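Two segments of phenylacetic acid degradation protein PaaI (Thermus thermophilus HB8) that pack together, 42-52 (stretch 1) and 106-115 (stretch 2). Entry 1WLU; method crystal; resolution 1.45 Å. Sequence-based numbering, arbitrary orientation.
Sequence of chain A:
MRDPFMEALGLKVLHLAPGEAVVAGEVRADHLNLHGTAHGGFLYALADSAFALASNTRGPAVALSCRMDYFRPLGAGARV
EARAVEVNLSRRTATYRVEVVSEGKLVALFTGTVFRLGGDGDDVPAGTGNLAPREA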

ATOM      1  N   PHE A  42       9.066  15.213  -0.397  1.00 14.45           N
ATOM      2  CA  PHE A  42       8.595  16.428   0.253  1.00 13.41           C
ATOM      3  C   PHE A  42       7.094  16.307   0.486  1.00 13.55           C
ATOM      4  O   PHE A  42       6.601  16.607   1.574  1.00 13.46           O
ATOM      5  CB  PHE A  42       8.876  17.663  -0.605  1.00 14.32           C
ATOM      6  CG  PHE A  42       8.264  18.918  -0.056  1.00 14.13           C
ATOM      7  CD1 PHE A  42       8.800  19.536   1.069  1.00 14.31           C
ATOM      8  CD2 PHE A  42       7.109  19.447  -0.625  1.00 14.78           C
ATOM      9  CE1 PHE A  42       8.192  20.661   1.624  1.00 15.16           C
ATOM     10  CE2 PHE A  42       6.494  20.571  -0.077  1.00 15.21           C
ATOM     11  CZ  PHE A  42       7.036  21.178   1.050  1.00 15.06           C
ATOM     12  N   LEU A  43       6.366  15.872  -0.539  1.00 12.86           N
ATOM     13  CA  LEU A  43       4.923  15.716  -0.415  1.00 13.05           C
ATOM     14  C   LEU A  43       4.603  14.649   0.624  1.00 12.81           C
ATOM     15  O   LEU A  43       3.670  14.797   1.413  1.00 13.09           O
ATOM     16  CB  LEU A  43       4.307  15.358  -1.769  1.00 13.88           C
ATOM     17  CG  LEU A  43       4.476  16.439  -2.842  1.00 14.68           C
ATOM     18  CD1 LEU A  43       3.849  15.965  -4.141  1.00 17.44           C
ATOM     19  CD2 LEU A  43       3.833  17.745  -2.379  1.00 17.46           C
ATOM     20  N   TYR A  44       5.383  13.573   0.636  1.00 12.77           N
ATOM     21  CA  TYR A  44       5.164  12.523   1.619  1.00 13.18           C
ATOM     22  C   TYR A  44       5.458  13.051   3.021  1.00 13.41           C
ATOM     23  O   TYR A  44       4.699  12.794   3.953  1.00 12.86           O
ATOM     24  CB  TYR A  44       6.045  11.306   1.323  1.00 12.70           C
ATOM     25  CG  TYR A  44       5.878  10.175   2.319  1.00 12.14           C
ATOM     26  CD1 TYR A  44       6.554  10.184   3.541  1.00 13.19           C
ATOM     27  CD2 TYR A  44       5.033   9.102   2.042  1.00 13.59           C
ATOM     28  CE1 TYR A  44       6.393   9.149   4.461  1.00 14.52           C
ATOM     29  CE2 TYR A  44       4.863   8.067   2.951  1.00 14.81           C
ATOM     30  CZ  TYR A  44       5.545   8.093   4.156  1.00 15.32           C
ATOM     31  OH  TYR A  44       5.381   7.052   5.044  1.00 19.14           O
ATOM     32  N   ALA A  45       6.552  13.795   3.173  1.00 12.95           N
ATOM     33  CA  ALA A  45       6.908  14.342   4.478  1.00 13.18           C
ATOM     34  C   ALA A  45       5.773  15.209   5.016  1.00 12.80           C
ATOM     35  O   ALA A  45       5.474  15.188   6.211  1.00 13.19           O
ATOM     36  CB  ALA A  45       8.189  15.160   4.373  1.00 13.58           C
ATOM     37  N   LEU A  46       5.148  15.970   4.126  1.00 13.07           N
ATOM     38  CA  LEU A  46       4.033  16.830   4.503  1.00 12.68           C
ATOM     39  C   LEU A  46       2.876  15.981   5.027  1.00 13.00           C
ATOM     40  O   LEU A  46       2.349  16.230   6.111  1.00 13.50           O
ATOM     41  CB  LEU A  46       3.573  17.644   3.293  1.00 14.50           C
ATOM     42  CG  LEU A  46       2.383  18.579   3.503  1.00 15.57           C
ATOM     43  CD1 LEU A  46       2.804  19.756   4.373  1.00 18.34           C
ATOM     44  CD2 LEU A  46       1.886  19.075   2.156  1.00 17.72           C
ATOM     45  N   ALA A  47       2.487  14.971   4.255  1.00 12.50           N
ATOM     46  CA  ALA A  47       1.387  14.099   4.652  1.00 12.56           C
ATOM     47  C   ALA A  47       1.722  13.333   5.924  1.00 12.88           C
ATOM     48  O   ALA A  47       0.893  13.220   6.828  1.00 13.03           O
ATOM     49  CB  ALA A  47       1.065  13.125   3.525  1.00 12.09           C
ATOM     50  N   ASP A  48       2.943  12.812   5.990  1.00 12.80           N
ATOM     51  CA  ASP A  48       3.393  12.050   7.145  1.00 13.20           C
ATOM     52  C   ASP A  48       3.377  12.894   8.413  1.00 14.10           C
ATOM     53  O   ASP A  48       3.092  12.388   9.498  1.00 14.04           O
ATOM     54  CB  ASP A  48       4.806  11.521   6.900  1.00 14.66           C
ATOM     55  CG  ASP A  48       5.270  10.591   7.992  1.00 17.48           C
ATOM     56  OD1 ASP A  48       4.664   9.512   8.141  1.00 21.61           O
ATOM     57  OD2 ASP A  48       6.232  10.936   8.705  1.00 18.77           O
ATOM     58  N   SER A  49       3.687  14.179   8.277  1.00 13.59           N
ATOM     59  CA  SER A  49       3.692  15.072   9.432  1.00 13.98           C
ATOM     60  C   SER A  49       2.276  15.256   9.982  1.00 13.60           C
ATOM     61  O   SER A  49       2.076  15.248  11.196  1.00 13.99           O
ATOM     62  CB  SER A  49       4.305  16.423   9.058  1.00 14.37           C
ATOM     63  OG  SER A  49       5.678  16.278   8.730  1.00 15.77           O
ATOM     64  N   ALA A  50       1.298  15.422   9.094  1.00 12.60           N
ATOM     65  CA  ALA A  50      -0.090  15.576   9.527  1.00 12.22           C
ATOM     66  C   ALA A  50      -0.549  14.262  10.165  1.00 13.11           C
ATOM     67  O   ALA A  50      -1.254  14.258  11.173  1.00 13.55           O
ATOM     68  CB  ALA A  50      -0.971  15.927   8.336  1.00 12.42           C
ATOM     69  N   PHE A  51      -0.135  13.153   9.558  1.00 12.24           N
ATOM     70  CA  PHE A  51      -0.432  11.798  10.022  1.00 12.17           C
ATOM     71  C   PHE A  51       0.129  11.601  11.434  1.00 12.44           C
ATOM     72  O   PHE A  51      -0.557  11.098  12.327  1.00 12.62           O
ATOM     73  CB  PHE A  51       0.205  10.822   9.017  1.00 12.36           C
ATOM     74  CG  PHE A  51       0.298   9.392   9.480  1.00 12.07           C
ATOM     75  CD1 PHE A  51      -0.843   8.645   9.749  1.00 14.74           C
ATOM     76  CD2 PHE A  51       1.537   8.765   9.540  1.00 14.49           C
ATOM     77  CE1 PHE A  51      -0.747   7.290  10.059  1.00 16.75           C
ATOM     78  CE2 PHE A  51       1.643   7.410   9.851  1.00 13.35           C
ATOM     79  CZ  PHE A  51       0.497   6.675  10.108  1.00 15.70           C
ATOM     80  N   ALA A  52       1.377  12.017  11.628  1.00 12.59           N
ATOM     81  CA  ALA A  52       2.038  11.899  12.922  1.00 14.10           C
ATOM     82  C   ALA A  52       1.318  12.698  14.001  1.00 14.58           C
ATOM     83  O   ALA A  52       1.050  12.190  15.090  1.00 14.42           O
ATOM     84  CB  ALA A  52       3.480  12.372  12.808  1.00 15.24           C
ATOM     85  N   LEU A 106      -6.975  17.815  -5.387  1.00 16.82           N
ATOM     86  CA  LEU A 106      -6.383  16.704  -4.643  1.00 15.70           C
ATOM     87  C   LEU A 106      -5.128  16.263  -5.390  1.00 15.53           C
ATOM     88  O   LEU A 106      -5.202  15.625  -6.442  1.00 16.46           O
ATOM     89  CB  LEU A 106      -7.367  15.537  -4.530  1.00 16.16           C
ATOM     90  CG  LEU A 106      -6.908  14.359  -3.661  1.00 13.32           C
ATOM     91  CD1 LEU A 106      -6.767  14.801  -2.207  1.00 15.07           C
ATOM     92  CD2 LEU A 106      -7.918  13.228  -3.768  1.00 16.30           C
ATOM     93  N   VAL A 107      -3.980  16.617  -4.827  1.00 13.82           N
ATOM     94  CA  VAL A 107      -2.675  16.315  -5.404  1.00 15.31           C
ATOM     95  C   VAL A 107      -2.198  14.895  -5.109  1.00 13.64           C
ATOM     96  O   VAL A 107      -1.504  14.281  -5.923  1.00 13.29           O
ATOM     97  CB  VAL A 107      -1.622  17.324  -4.876  1.00 17.33           C
ATOM     98  CG1 VAL A 107      -0.230  16.952  -5.360  1.00 20.07           C
ATOM     99  CG2 VAL A 107      -1.983  18.729  -5.336  1.00 20.59           C
ATOM    100  N   ALA A 108      -2.568  14.378  -3.942  1.00 12.93           N
ATOM    101  CA  ALA A 108      -2.165  13.035  -3.540  1.00 11.65           C
ATOM    102  C   ALA A 108      -3.030  12.544  -2.393  1.00 11.84           C
ATOM    103  O   ALA A 108      -3.696  13.333  -1.722  1.00 12.64           O
ATOM    104  CB  ALA A 108      -0.693  13.030  -3.119  1.00 12.74           C
ATOM    105  N   LEU A 109      -3.017  11.233  -2.186  1.00 11.90           N
ATOM    106  CA  LEU A 109      -3.776  10.604  -1.113  1.00 12.13           C
ATOM    107  C   LEU A 109      -2.827   9.708  -0.330  1.00 12.44           C
ATOM    108  O   LEU A 109      -2.156   8.847  -0.901  1.00 12.12           O
ATOM    109  CB  LEU A 109      -4.918   9.757  -1.679  1.00 14.05           C
ATOM    110  CG  LEU A 109      -5.730   8.981  -0.637  1.00 14.09           C
ATOM    111  CD1 LEU A 109      -6.507   9.956   0.233  1.00 16.24           C
ATOM    112  CD2 LEU A 109      -6.682   8.020  -1.336  1.00 16.39           C
ATOM    113  N   PHE A 110      -2.788   9.914   0.980  1.00 12.54           N
ATOM    114  CA  PHE A 110      -1.930   9.151   1.877  1.00 12.38           C
ATOM    115  C   PHE A 110      -2.820   8.339   2.813  1.00 12.19           C
ATOM    116  O   PHE A 110      -3.820   8.836   3.324  1.00 13.70           O
ATOM    117  CB  PHE A 110      -1.039  10.152   2.640  1.00 12.18           C
ATOM    118  CG  PHE A 110      -0.216   9.558   3.755  1.00 12.89           C
ATOM    119  CD1 PHE A 110      -0.816   9.126   4.937  1.00 13.53           C
ATOM    120  CD2 PHE A 110       1.175   9.529   3.663  1.00 12.87           C
ATOM    121  CE1 PHE A 110      -0.041   8.684   6.011  1.00 14.29           C
ATOM    122  CE2 PHE A 110       1.955   9.088   4.732  1.00 15.07           C
ATOM    123  CZ  PHE A 110       1.344   8.668   5.907  1.00 14.19           C
ATOM    124  N   THR A 111      -2.466   7.074   3.000  1.00 11.17           N
ATOM    125  CA  THR A 111      -3.211   6.180   3.877  1.00 12.05           C
ATOM    126  C   THR A 111      -2.168   5.553   4.793  1.00 12.66           C
ATOM    127  O   THR A 111      -1.224   4.930   4.315  1.00 14.43           O
ATOM    128  CB  THR A 111      -3.914   5.070   3.069  1.00 14.00           C
ATOM    129  OG1 THR A 111      -4.653   5.656   1.989  1.00 15.43           O
ATOM    130  CG2 THR A 111      -4.872   4.289   3.963  1.00 15.92           C
ATOM    131  N   GLY A 112      -2.321   5.712   6.102  1.00 12.42           N
ATOM    132  CA  GLY A 112      -1.327   5.153   6.999  1.00 12.68           C
ATOM    133  C   GLY A 112      -1.859   4.537   8.273  1.00 12.72           C
ATOM    134  O   GLY A 112      -2.894   4.953   8.794  1.00 12.21           O
ATOM    135  N   THR A 113      -1.143   3.533   8.766  1.00 12.07           N
ATOM    136  CA  THR A 113      -1.517   2.848   9.991  1.00 12.54           C
ATOM    137  C   THR A 113      -0.367   2.920  10.980  1.00 12.96           C
ATOM    138  O   THR A 113       0.793   2.725  10.615  1.00 12.45           O
ATOM    139  CB  THR A 113      -1.860   1.377   9.712  1.00 12.03           C
ATOM    140  OG1 THR A 113      -3.055   1.322   8.925  1.00 13.27           O
ATOM    141  CG2 THR A 113      -2.076   0.613  11.015  1.00 13.63           C
ATOM    142  N   VAL A 114      -0.698   3.219  12.232  1.00 12.63           N
ATOM    143  CA  VAL A 114       0.299   3.313  13.288  1.00 13.56           C
ATOM    144  C   VAL A 114       0.121   2.208  14.309  1.00 13.78           C
ATOM    145  O   VAL A 114      -0.931   1.566  14.389  1.00 13.99           O
ATOM    146  CB  VAL A 114       0.201   4.642  14.089  1.00 13.61           C
ATOM    147  CG1 VAL A 114       0.509   5.824  13.205  1.00 15.21           C
ATOM    148  CG2 VAL A 114      -1.186   4.774  14.715  1.00 14.67           C
ATOM    149  N   PHE A 115       1.176   1.998  15.086  1.00 14.85           N
ATOM    150  CA  PHE A 115       1.167   1.038  16.173  1.00 15.56           C
ATOM    151  C   PHE A 115       1.133   1.940  17.402  1.00 16.42           C
ATOM    152  O   PHE A 115       1.946   2.859  17.522  1.00 17.53           O
ATOM    153  CB  PHE A 115       2.445   0.197  16.164  1.00 18.13           C
ATOM    154  CG  PHE A 115       2.547  -0.756  17.320  1.00 21.19           C
ATOM    155  CD1 PHE A 115       3.256  -0.408  18.466  1.00 23.13           C
ATOM    156  CD2 PHE A 115       1.916  -1.994  17.273  1.00 22.87           C
ATOM    157  CE1 PHE A 115       3.334  -1.283  19.549  1.00 24.98           C
ATOM    158  CE2 PHE A 115       1.988  -2.875  18.350  1.00 25.01           C
ATOM    159  CZ  PHE A 115       2.698  -2.518  19.490  1.00 24.43           C
TER

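The strand 106-115 packs against the helix 42-52 with the two N-to-C directions 46° apart and the axes 9.2 Å from each other at closest approach. No hydrogen bond links the two segments, and the contact, which buries 396 Å² in all, rests on apolar and aromatic packing. Leu106, at the start of the strand segment, lies out of reach of the helix.

Val107 makes the first contact. Its CA-to-CB bond points toward the helix, and CG1 lies 4.4 Å from CD1 of Leu43, a loose apolar approach between two branched side chains. Ala108 also points toward the helix, but its methyl group is too short to reach it: Ala108 CB stays 5.5 Å from Leu43 CD1, the nearest helix atom, although the CA of Ala108 is the one paired with the CA of Leu43, at 8.2 Å. Val107, with a psi of -33°, interrupts the alternation of an extended strand, so that two successive residues point toward the helix; regular alternation holds from Ala108 on, and Leu109 points away and takes no part.

Phe110 is the centre of the contact, with 118 Å² of its area covered by the helix, more than any other residue of either segment. Its ring, with chi1 in the t well, reaches in among Tyr44, Ala47, Asp48 and Phe51, residues brought to one side of the helix by its i to i+3 and i+4 spacing. The small side chain of Ala47 goes with a close backbone approach here, the CA atoms of Ala47 and Phe110 being 6.6 Å apart, and Ala47 CB packs 3.6 Å from Phe110 CD2. The backbone of Ala47 lies over one face of the Phe110 ring. Tyr44 starts out sideways from its CA, yet the end of its side chain comes nearer, so that its CE2 is 3.6 Å from CE2 of Phe110; the two ring planes meet at 55°, with centroids 5.4 Å apart. Phe51 forms a second oblique aromatic pair, its plane at 56° to that of Phe110 and the centroids 5.1 Å apart. Here CE1 of Phe110 sits over one face of the Phe51 ring, 3.6 Å from Phe51 CG. Asp48 contributes only a lighter touch, its OD1 lying 4.1 Å from Phe110 CZ, while its OD2 is hydrogen-bonded elsewhere in the structure.

Thr111 points away from the helix. At Gly112 the absence of a side chain matters: a CB in ideal position would point toward the helix and fall 2.9 Å from Phe51 CZ, a clash. The Phe51 ring can therefore lie close along the strand backbone, with its CE1 3.4 Å from the carbonyl O of Gly112 and its CZ 3.8 Å from N of Thr113. The side chain of Thr113 itself points away.

Val114 closes the contact. It points toward the helix, and its CG1 comes within 3.2 Å of Phe51 CZ, a tight approach for two carbon atoms. Phe51 thus spans the strand from Phe110 to Val114, whereas Phe115 lies beyond reach.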